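Local structure of polyketide synthase (3QIT) at residues P233-L244 / A260-L271; E37-V45 / F181-I189. The protein acts as a decarboxylating thioesterase of curacin A biosynthesis, an alpha/beta hydrolase that probably releases the chain and forms its terminal alkene. All coordinates share one frame; numbering follows the deposited sequence.

Contact 1 of 2, residues P233-L244 / A260-L271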
loop_
_atom_site.group_PDB
_atom_site.type_symbol
_atom_site.label_atom_id
_atom_site.label_comp_id
_atom_site.label_asym_id
_atom_site.label_seq_id
_atom_site.Cartn_x
_atom_site.Cartn_y
_atom_site.Cartn_z
ATOM N N PRO B 233 -8.012 -21.807 18.077
ATOM C CA PRO B 233 -7.640 -23.200 17.781
ATOM C C PRO B 233 -7.190 -23.346 16.335
ATOM O O PRO B 233 -7.862 -22.852 15.417
ATOM C CB PRO B 233 -8.942 -23.967 18.020
ATOM C CG PRO B 233 -9.671 -23.135 19.058
ATOM C CD PRO B 233 -9.386 -21.715 18.619
ATOM N N THR B 234 -6.057 -24.010 16.131
ATOM C CA THR B 234 -5.391 -23.948 14.825
ATOM C C THR B 234 -4.970 -25.335 14.377
ATOM O O THR B 234 -4.587 -26.139 15.207
ATOM C CB THR B 234 -4.155 -23.006 14.891
ATOM O OG1 THR B 234 -4.596 -21.687 15.240
ATOM C CG2 THR B 234 -3.420 -22.951 13.530
ATOM N N THR B 235 -5.097 -25.607 13.073
ATOM C CA THR B 235 -4.582 -26.821 12.461
ATOM C C THR B 235 -3.658 -26.442 11.320
ATOM O O THR B 235 -4.091 -25.733 10.377
ATOM C CB THR B 235 -5.732 -27.670 11.899
ATOM O OG1 THR B 235 -6.619 -28.000 12.977
ATOM C CG2 THR B 235 -5.208 -28.963 11.258
ATOM N N LEU B 236 -2.400 -26.888 11.431
ATOM C CA LEU B 236 -1.416 -26.763 10.357
ATOM C C LEU B 236 -1.506 -27.975 9.436
ATOM O O LEU B 236 -1.319 -29.117 9.878
ATOM C CB LEU B 236 0.009 -26.606 10.921
ATOM C CG LEU B 236 0.265 -25.355 11.756
ATOM C CD1 LEU B 236 1.520 -25.506 12.650
ATOM C CD2 LEU B 236 0.390 -24.098 10.836
ATOM N N VAL B 237 -1.790 -27.733 8.159
ATOM C CA VAL B 237 -1.948 -28.817 7.200
ATOM C C VAL B 237 -0.829 -28.776 6.171
ATOM O O VAL B 237 -0.602 -27.745 5.538
ATOM C CB VAL B 237 -3.314 -28.751 6.497
ATOM C CG1 VAL B 237 -3.543 -29.978 5.601
ATOM C CG2 VAL B 237 -4.432 -28.557 7.520
ATOM N N TYR B 238 -0.135 -29.897 5.997
ATOM C CA TYR B 238 0.963 -29.956 5.018
ATOM C C TYR B 238 0.816 -31.105 4.059
ATOM O O TYR B 238 0.219 -32.135 4.387
ATOM C CB TYR B 238 2.304 -30.127 5.715
ATOM C CG TYR B 238 2.590 -29.140 6.805
ATOM C CD1 TYR B 238 3.069 -27.851 6.505
ATOM C CD2 TYR B 238 2.435 -29.494 8.140
ATOM C CE1 TYR B 238 3.367 -26.933 7.531
ATOM C CE2 TYR B 238 2.710 -28.584 9.166
ATOM C CZ TYR B 238 3.184 -27.310 8.854
ATOM O OH TYR B 238 3.464 -26.432 9.877
ATOM N N GLY B 239 1.366 -30.925 2.862
ATOM C CA GLY B 239 1.455 -32.007 1.892
ATOM C C GLY B 239 2.692 -32.856 2.184
ATOM O O GLY B 239 3.792 -32.337 2.377
ATOM N N ASP B 240 2.523 -34.168 2.208
ATOM C CA ASP B 240 3.644 -35.033 2.557
ATOM C C ASP B 240 4.718 -35.060 1.471
ATOM O O ASP B 240 5.841 -35.480 1.733
ATOM C CB ASP B 240 3.183 -36.444 2.969
ATOM C CG ASP B 240 2.493 -37.203 1.849
ATOM O OD1 ASP B 240 2.266 -36.635 0.760
ATOM O OD2 ASP B 240 2.163 -38.390 2.075
ATOM N N SER B 241 4.377 -34.604 0.263
ATOM C CA SER B 241 5.385 -34.441 -0.798
ATOM C C SER B 241 5.616 -32.975 -1.206
ATOM O O SER B 241 6.291 -32.693 -2.203
ATOM C CB SER B 241 5.093 -35.342 -2.013
ATOM O OG SER B 241 3.840 -35.041 -2.622
ATOM N N SER B 242 5.081 -32.040 -0.426
ATOM C CA SER B 242 5.344 -30.616 -0.679
ATOM C C SER B 242 6.782 -30.258 -0.336
ATOM O O SER B 242 7.355 -30.776 0.625
ATOM C CB SER B 242 4.420 -29.706 0.117
ATOM O OG SER B 242 4.787 -28.341 -0.114
ATOM N N LYS B 243 7.355 -29.360 -1.128
ATOM C CA LYS B 243 8.713 -28.898 -0.890
ATOM C C LYS B 243 8.708 -27.444 -0.415
ATOM O O LYS B 243 9.761 -26.826 -0.273
ATOM C CB LYS B 243 9.567 -29.084 -2.153
ATOM C CG LYS B 243 9.529 -30.500 -2.734
ATOM C CD LYS B 243 10.285 -31.503 -1.855
ATOM C CE LYS B 243 9.894 -32.942 -2.175
ATOM N NZ LYS B 243 10.463 -33.920 -1.194
ATOM N N LEU B 244 7.514 -26.910 -0.153
ATOM C CA LEU B 244 7.378 -25.541 0.339
ATOM C C LEU B 244 8.170 -25.332 1.633
ATOM O O LEU B 244 8.967 -24.389 1.746
ATOM C CB LEU B 244 5.904 -25.173 0.558
ATOM C CG LEU B 244 5.697 -23.763 1.113
ATOM C CD1 LEU B 244 6.045 -22.725 0.042
ATOM C CD2 LEU B 244 4.270 -23.546 1.619
ATOM N N ALA B 260 -0.945 -25.604 18.135
ATOM C CA ALA B 260 -1.517 -26.018 16.839
ATOM C C ALA B 260 -1.493 -27.530 16.651
ATOM O O ALA B 260 -0.505 -28.201 16.969
ATOM C CB ALA B 260 -0.793 -25.343 15.682
ATOM N N LYS B 261 -2.595 -28.050 16.126
ATOM C CA LYS B 261 -2.635 -29.418 15.651
ATOM C C LYS B 261 -1.892 -29.465 14.326
ATOM O O LYS B 261 -1.807 -28.455 13.633
ATOM C CB LYS B 261 -4.077 -29.834 15.436
ATOM C CG LYS B 261 -4.904 -29.780 16.710
ATOM C CD LYS B 261 -6.362 -29.916 16.372
ATOM C CE LYS B 261 -7.210 -28.967 17.192
ATOM N NZ LYS B 261 -7.167 -27.557 16.687
ATOM N N ARG B 262 -1.316 -30.614 13.992
ATOM C CA ARG B 262 -0.526 -30.730 12.751
ATOM C C ARG B 262 -0.932 -31.962 11.987
ATOM O O ARG B 262 -1.084 -33.046 12.573
ATOM C CB ARG B 262 0.976 -30.763 13.080
ATOM C CG ARG B 262 1.457 -29.455 13.723
ATOM C CD ARG B 262 2.847 -29.547 14.358
ATOM N NE ARG B 262 3.695 -30.558 13.751
ATOM C CZ ARG B 262 4.095 -31.679 14.351
ATOM N NH1 ARG B 262 4.867 -32.511 13.684
ATOM N NH2 ARG B 262 3.750 -31.970 15.605
ATOM N N VAL B 263 -1.113 -31.818 10.680
ATOM C CA VAL B 263 -1.512 -32.966 9.879
ATOM C C VAL B 263 -0.820 -33.002 8.523
ATOM O O VAL B 263 -0.584 -31.954 7.882
ATOM C CB VAL B 263 -3.063 -33.114 9.799
ATOM C CG1 VAL B 263 -3.672 -32.063 8.943
ATOM C CG2 VAL B 263 -3.480 -34.532 9.324
ATOM N N PHE B 264 -0.471 -34.211 8.097
ATOM C CA PHE B 264 0.103 -34.395 6.773
ATOM C C PHE B 264 -0.861 -35.149 5.884
ATOM O O PHE B 264 -1.244 -36.282 6.186
ATOM C CB PHE B 264 1.463 -35.107 6.874
ATOM C CG PHE B 264 2.502 -34.292 7.590
ATOM C CD1 PHE B 264 2.564 -34.274 8.992
ATOM C CD2 PHE B 264 3.390 -33.499 6.872
ATOM C CE1 PHE B 264 3.522 -33.497 9.657
ATOM C CE2 PHE B 264 4.353 -32.721 7.526
ATOM C CZ PHE B 264 4.418 -32.719 8.919
ATOM N N LEU B 265 -1.237 -34.512 4.784
ATOM C CA LEU B 265 -2.141 -35.101 3.814
ATOM C C LEU B 265 -1.314 -35.632 2.659
ATOM O O LEU B 265 -0.168 -35.213 2.460
ATOM C CB LEU B 265 -3.136 -34.055 3.304
ATOM C CG LEU B 265 -4.176 -33.485 4.284
ATOM C CD1 LEU B 265 -5.252 -32.657 3.536
ATOM C CD2 LEU B 265 -4.806 -34.601 5.123
ATOM N N SER B 266 -1.892 -36.552 1.903
ATOM C CA SER B 266 -1.189 -37.149 0.786
ATOM C C SER B 266 -1.260 -36.212 -0.412
ATOM O O SER B 266 -2.294 -36.099 -1.063
ATOM C CB SER B 266 -1.777 -38.516 0.444
ATOM O OG SER B 266 -1.119 -39.064 -0.683
ATOM N N GLY B 267 -0.149 -35.543 -0.697
ATOM C CA GLY B 267 -0.079 -34.650 -1.840
ATOM C C GLY B 267 1.037 -33.638 -1.707
ATOM O O GLY B 267 1.783 -33.639 -0.722
ATOM N N GLY B 268 1.150 -32.773 -2.708
ATOM C CA GLY B 268 2.179 -31.729 -2.724
ATOM C C GLY B 268 1.661 -30.400 -2.188
ATOM O O GLY B 268 0.881 -30.373 -1.248
ATOM N N HIS B 269 2.140 -29.297 -2.765
ATOM C CA HIS B 269 1.776 -27.975 -2.291
ATOM C C HIS B 269 0.295 -27.687 -2.497
ATOM O O HIS B 269 -0.349 -27.015 -1.669
ATOM C CB HIS B 269 2.617 -26.920 -3.021
ATOM C CG HIS B 269 2.284 -25.516 -2.630
ATOM N ND1 HIS B 269 2.435 -25.048 -1.340
ATOM C CD2 HIS B 269 1.827 -24.472 -3.361
ATOM C CE1 HIS B 269 2.064 -23.780 -1.292
ATOM N NE2 HIS B 269 1.702 -23.404 -2.505
ATOM N N ASN B 270 -0.244 -28.212 -3.590
ATOM C CA ASN B 270 -1.588 -27.830 -4.009
ATOM C C ASN B 270 -2.661 -28.771 -3.487
ATOM O O ASN B 270 -3.385 -29.420 -4.247
ATOM C CB ASN B 270 -1.602 -27.688 -5.525
ATOM C CG ASN B 270 -0.801 -26.494 -5.972
ATOM O OD1 ASN B 270 -1.053 -25.366 -5.523
ATOM N ND2 ASN B 270 0.182 -26.728 -6.823
ATOM N N LEU B 271 -2.762 -28.820 -2.166
ATOM C CA LEU B 271 -3.641 -29.775 -1.484
ATOM C C LEU B 271 -5.125 -29.549 -1.749
ATOM O O LEU B 271 -5.928 -30.483 -1.688
ATOM C CB LEU B 271 -3.369 -29.761 0.022
ATOM C CG LEU B 271 -2.055 -30.369 0.524
ATOM C CD1 LEU B 271 -1.957 -30.210 2.044
ATOM C CD2 LEU B 271 -1.905 -31.841 0.135
HETATM O O HOH W 1 1.042 -40.148 0.676
HETATM O O HOH W 2 0.200 -38.549 4.615
#
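L271 pushes its CD1 methyl against the peptide between Y238 and G239, 3.5 Å from both Y238 C and G239 N. The hollow at G239 holds two carbonyl oxygens: G267 O lies 3.1 Å from G239 CA, and a CB would run into it and G268 O, so the position suits only glycine. V237 CG1 lies against L265 CD1 and L271 CD1, while V237 CG2 runs alongside V263 CG1 at 3.9 Å; L282 of helix 276-284 covers this face. On the other face the F264 ring puts its CE2 3.8 Å from Y238 CD2, which lies over one face of that ring; the rings, tilted by 30°, barely overlap. L236 CD1 rests on A260 CB. Beneath these bumps, parallel strands 234-239 and 261-265 are laced by backbone bonds such as V263 N to L236 O (2.8 Å). D240 folds back, CG wedged between its own N and carbonyl carbon (chi1 64°), and OD1 takes G267 N at 3.0 Å from above the carboxylate plane. S241 N binds G267 O. These bonds tie together two strand exits, and H269, two residues on from G267, bonds E127 through ND1, consistent with positioning the histidine of a probable S103-H269-E127 triad.

Contact 2 of 2, residues E37-V45 / F181-I189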
loop_
_atom_site.group_PDB
_atom_site.type_symbol
_atom_site.label_atom_id
_atom_site.label_comp_id
_atom_site.label_asym_id
_atom_site.label_seq_id
_atom_site.Cartn_x
_atom_site.Cartn_y
_atom_site.Cartn_z
ATOM N N GLU B 37 -4.419 -17.466 -8.028
ATOM C CA GLU B 37 -5.614 -18.341 -8.111
ATOM C C GLU B 37 -6.941 -17.565 -8.005
ATOM O O GLU B 37 -7.000 -16.402 -8.398
ATOM C CB GLU B 37 -5.505 -19.509 -7.131
ATOM C CG GLU B 37 -4.350 -20.440 -7.556
ATOM C CD GLU B 37 -4.340 -21.763 -6.827
ATOM O OE1 GLU B 37 -5.173 -22.643 -7.147
ATOM O OE2 GLU B 37 -3.474 -21.922 -5.946
ATOM N N GLN B 38 -8.015 -18.215 -7.540
ATOM C CA GLN B 38 -9.340 -17.591 -7.581
ATOM C C GLN B 38 -10.236 -18.391 -6.656
ATOM O O GLN B 38 -9.891 -19.511 -6.276
ATOM C CB GLN B 38 -9.919 -17.642 -9.015
ATOM C CG GLN B 38 -9.923 -19.040 -9.620
ATOM C CD GLN B 38 -10.547 -19.075 -11.002
ATOM O OE1 GLN B 38 -11.610 -18.501 -11.237
ATOM N NE2 GLN B 38 -9.869 -19.734 -11.935
ATOM N N GLY B 39 -11.367 -17.820 -6.282
ATOM C CA GLY B 39 -12.257 -18.511 -5.324
ATOM C C GLY B 39 -12.747 -19.847 -5.823
ATOM O O GLY B 39 -12.877 -20.803 -5.043
ATOM N N LEU B 40 -12.953 -19.946 -7.138
ATOM C CA LEU B 40 -13.392 -21.193 -7.757
ATOM C C LEU B 40 -12.403 -22.350 -7.557
ATOM O O LEU B 40 -12.817 -23.489 -7.581
ATOM C CB LEU B 40 -13.703 -20.975 -9.244
ATOM C CG LEU B 40 -14.060 -22.177 -10.112
ATOM C CD1 LEU B 40 -15.341 -22.840 -9.662
ATOM C CD2 LEU B 40 -14.153 -21.776 -11.557
ATOM N N ALA B 41 -11.130 -22.055 -7.266
ATOM C CA ALA B 41 -10.135 -23.113 -7.063
ATOM C C ALA B 41 -10.468 -23.988 -5.845
ATOM O O ALA B 41 -9.920 -25.072 -5.700
ATOM C CB ALA B 41 -8.694 -22.496 -6.919
ATOM N N TRP B 42 -11.357 -23.493 -4.978
ATOM C CA TRP B 42 -11.776 -24.233 -3.788
ATOM C C TRP B 42 -12.893 -25.210 -4.061
ATOM O O TRP B 42 -13.315 -25.901 -3.143
ATOM C CB TRP B 42 -12.244 -23.258 -2.690
ATOM C CG TRP B 42 -11.097 -22.536 -2.018
ATOM C CD1 TRP B 42 -10.717 -21.241 -2.221
ATOM C CD2 TRP B 42 -10.167 -23.099 -1.084
ATOM N NE1 TRP B 42 -9.614 -20.949 -1.436
ATOM C CE2 TRP B 42 -9.258 -22.077 -0.734
ATOM C CE3 TRP B 42 -10.024 -24.371 -0.498
ATOM C CZ2 TRP B 42 -8.215 -22.275 0.197
ATOM C CZ3 TRP B 42 -8.987 -24.569 0.429
ATOM C CH2 TRP B 42 -8.084 -23.528 0.756
ATOM N N GLN B 43 -13.370 -25.292 -5.303
ATOM C CA GLN B 43 -14.617 -26.044 -5.566
ATOM C C GLN B 43 -14.582 -27.503 -5.108
ATOM O O GLN B 43 -15.573 -28.019 -4.571
ATOM C CB GLN B 43 -14.979 -25.977 -7.047
ATOM C CG GLN B 43 -16.255 -26.765 -7.372
ATOM C CD GLN B 43 -16.993 -26.192 -8.546
ATOM O OE1 GLN B 43 -17.772 -25.264 -8.395
ATOM N NE2 GLN B 43 -16.777 -26.758 -9.717
ATOM N N GLU B 44 -13.468 -28.184 -5.357
ATOM C CA GLU B 44 -13.364 -29.599 -4.996
ATOM C C GLU B 44 -13.395 -29.844 -3.489
ATOM O O GLU B 44 -13.853 -30.898 -3.049
ATOM C CB GLU B 44 -12.163 -30.253 -5.679
ATOM C CG GLU B 44 -12.403 -30.495 -7.196
ATOM C CD GLU B 44 -13.626 -31.392 -7.464
ATOM O OE1 GLU B 44 -13.670 -32.538 -6.954
ATOM O OE2 GLU B 44 -14.558 -30.950 -8.172
ATOM N N VAL B 45 -12.897 -28.883 -2.708
ATOM C CA VAL B 45 -13.097 -28.885 -1.251
ATOM C C VAL B 45 -14.531 -28.477 -0.846
ATOM O O VAL B 45 -15.114 -29.041 0.095
ATOM C CB VAL B 45 -12.064 -27.956 -0.556
ATOM C CG1 VAL B 45 -12.283 -27.919 0.969
ATOM C CG2 VAL B 45 -10.616 -28.390 -0.905
ATOM N N PHE B 181 -11.850 -29.851 -14.537
ATOM C CA PHE B 181 -11.722 -28.775 -13.562
ATOM C C PHE B 181 -10.745 -27.739 -14.110
ATOM O O PHE B 181 -10.980 -26.543 -13.978
ATOM C CB PHE B 181 -11.288 -29.306 -12.189
ATOM C CG PHE B 181 -11.424 -28.302 -11.053
ATOM C CD1 PHE B 181 -12.368 -27.269 -11.099
ATOM C CD2 PHE B 181 -10.629 -28.419 -9.929
ATOM C CE1 PHE B 181 -12.483 -26.338 -10.045
ATOM C CE2 PHE B 181 -10.742 -27.516 -8.864
ATOM C CZ PHE B 181 -11.659 -26.468 -8.935
ATOM N N SER B 182 -9.693 -28.200 -14.784
ATOM C CA SER B 182 -8.748 -27.261 -15.409
ATOM C C SER B 182 -9.487 -26.359 -16.410
ATOM O O SER B 182 -9.253 -25.134 -16.502
ATOM C CB SER B 182 -7.564 -28.005 -16.057
ATOM O OG SER B 182 -7.936 -28.596 -17.284
ATOM N N TYR B 183 -10.406 -26.945 -17.146
ATOM C CA TYR B 183 -11.203 -26.185 -18.094
ATOM C C TYR B 183 -12.144 -25.191 -17.413
ATOM O O TYR B 183 -12.210 -24.040 -17.800
ATOM C CB TYR B 183 -11.992 -27.135 -18.999
ATOM C CG TYR B 183 -12.659 -26.377 -20.103
ATOM C CD1 TYR B 183 -11.976 -26.111 -21.301
ATOM C CD2 TYR B 183 -13.930 -25.845 -19.927
ATOM C CE1 TYR B 183 -12.580 -25.378 -22.318
ATOM C CE2 TYR B 183 -14.545 -25.115 -20.926
ATOM C CZ TYR B 183 -13.871 -24.883 -22.111
ATOM O OH TYR B 183 -14.502 -24.159 -23.086
ATOM N N ILE B 184 -12.867 -25.643 -16.394
ATOM C CA ILE B 184 -13.743 -24.785 -15.608
ATOM C C ILE B 184 -12.995 -23.528 -15.044
ATOM O O ILE B 184 -13.498 -22.378 -15.101
ATOM C CB ILE B 184 -14.409 -25.676 -14.507
ATOM C CG1 ILE B 184 -15.525 -26.513 -15.172
ATOM C CG2 ILE B 184 -14.924 -24.857 -13.334
ATOM C CD1 ILE B 184 -15.989 -27.716 -14.357
ATOM N N LEU B 185 -11.796 -23.754 -14.535
ATOM C CA LEU B 185 -10.964 -22.665 -13.977
ATOM C C LEU B 185 -10.550 -21.679 -15.075
ATOM O O LEU B 185 -10.750 -20.486 -14.939
ATOM C CB LEU B 185 -9.737 -23.254 -13.314
ATOM C CG LEU B 185 -10.041 -23.984 -11.999
ATOM C CD1 LEU B 185 -8.836 -24.855 -11.618
ATOM C CD2 LEU B 185 -10.360 -22.996 -10.913
ATOM N N ALA B 186 -10.056 -22.211 -16.196
ATOM C CA ALA B 186 -9.610 -21.352 -17.317
ATOM C C ALA B 186 -10.757 -20.540 -17.927
ATOM O O ALA B 186 -10.577 -19.381 -18.287
ATOM C CB ALA B 186 -8.911 -22.198 -18.400
ATOM N N GLN B 187 -11.921 -21.183 -18.099
ATOM C CA GLN B 187 -13.164 -20.555 -18.521
ATOM C C GLN B 187 -13.469 -19.297 -17.726
ATOM O O GLN B 187 -13.821 -18.265 -18.296
ATOM C CB GLN B 187 -14.285 -21.610 -18.316
ATOM C CG GLN B 187 -15.727 -21.259 -18.626
ATOM C CD GLN B 187 -16.642 -22.507 -18.446
ATOM O OE1 GLN B 187 -16.845 -22.988 -17.333
ATOM N NE2 GLN B 187 -17.172 -23.022 -19.544
ATOM N N ARG B 188 -13.255 -19.359 -16.417
ATOM C CA ARG B 188 -13.590 -18.239 -15.560
ATOM C C ARG B 188 -12.602 -17.067 -15.686
ATOM O O ARG B 188 -12.980 -15.906 -15.536
ATOM C CB ARG B 188 -13.719 -18.698 -14.103
ATOM C CG ARG B 188 -14.266 -17.618 -13.189
ATOM C CD ARG B 188 -14.860 -18.219 -11.931
ATOM N NE ARG B 188 -15.443 -17.185 -11.069
ATOM C CZ ARG B 188 -14.811 -16.542 -10.082
ATOM N NH1 ARG B 188 -13.536 -16.794 -9.822
ATOM N NH2 ARG B 188 -15.471 -15.632 -9.355
ATOM N N ILE B 189 -11.344 -17.389 -15.973
ATOM C CA ILE B 189 -10.282 -16.380 -15.937
ATOM C C ILE B 189 -9.598 -16.154 -17.270
ATOM O O ILE B 189 -8.433 -15.789 -17.311
ATOM C CB ILE B 189 -9.244 -16.644 -14.829
ATOM C CG1 ILE B 189 -8.610 -18.052 -14.938
ATOM C CG2 ILE B 189 -9.893 -16.358 -13.435
ATOM C CD1 ILE B 189 -7.301 -18.173 -14.093
#
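Q38 OE1 accepts R188 NH1 at 2.9 Å, the shortest polar bond between the two segments. It is nearly straight (163° at the hydrogen), uses an in-plane lone pair of the amide oxygen, and lies in the guanidinium plane; the two flat groups are turned only 28° from each other. The other end of the same amide is also held: Q38 NE2 donates to L185 O at 3.2 Å, arriving above that carbonyl's plane. Two bonds of opposite sense therefore fix the amide's rotation. Q38 CG sits between its own N and carbonyl carbon (chi1 53°), and the chain then runs out straight, sliding past R188 in the opposite direction, with I189 CG2 3.5 Å from OE1. A leucine in place of Q38 would probably leave R188 NH1 without this acceptor and L185 O without its side-chain donor. R188 also forms salt bridges to D60 and E6, so its charge has two further partners.

Beside this polar end, L40 CD2 touches I184 CG2 and R188 CD, both at 3.6 Å, while L185 CD2 lies against L40 CG. F181 brings its ring edge up to L40 O, with CZ 3.5 Å away. L185 CD1 covers one ring face, 4.0 Å above its centre, and E44 CG lies 3.8 Å from F181 CE2. The 3-10 turn 39-42 and the first turn of helix 43-51 thus pack on the last two turns of helix 179-188, consistent with a lid of the alpha/beta hydrolase fold seated on the segment that follows strand 28-32.

From the N terminus the chain first passes 37-45, which follows strand 28-32 and leads into helix 43-51. Contact 2 closes when helix 179-188 returns to this segment, enclosing 135 intervening residues that include central strands 97-102 and 120-126. Contact 1 opens later and closes over only 15 residues, the beta-alpha-beta crossover through helix 247-256 to outermost strand 261-265. The two loops are in series, neither nested nor crossing. Their centres lie 21 Å apart, yet N270 OD1 packs 4.2 Å from E37 OE2. Contact 1 joins neighbouring strands at one sheet edge, whereas contact 2 ties the helical insertion between strands 120-126 and 234-239, probably the lid, to the core at the start of helix 43-51.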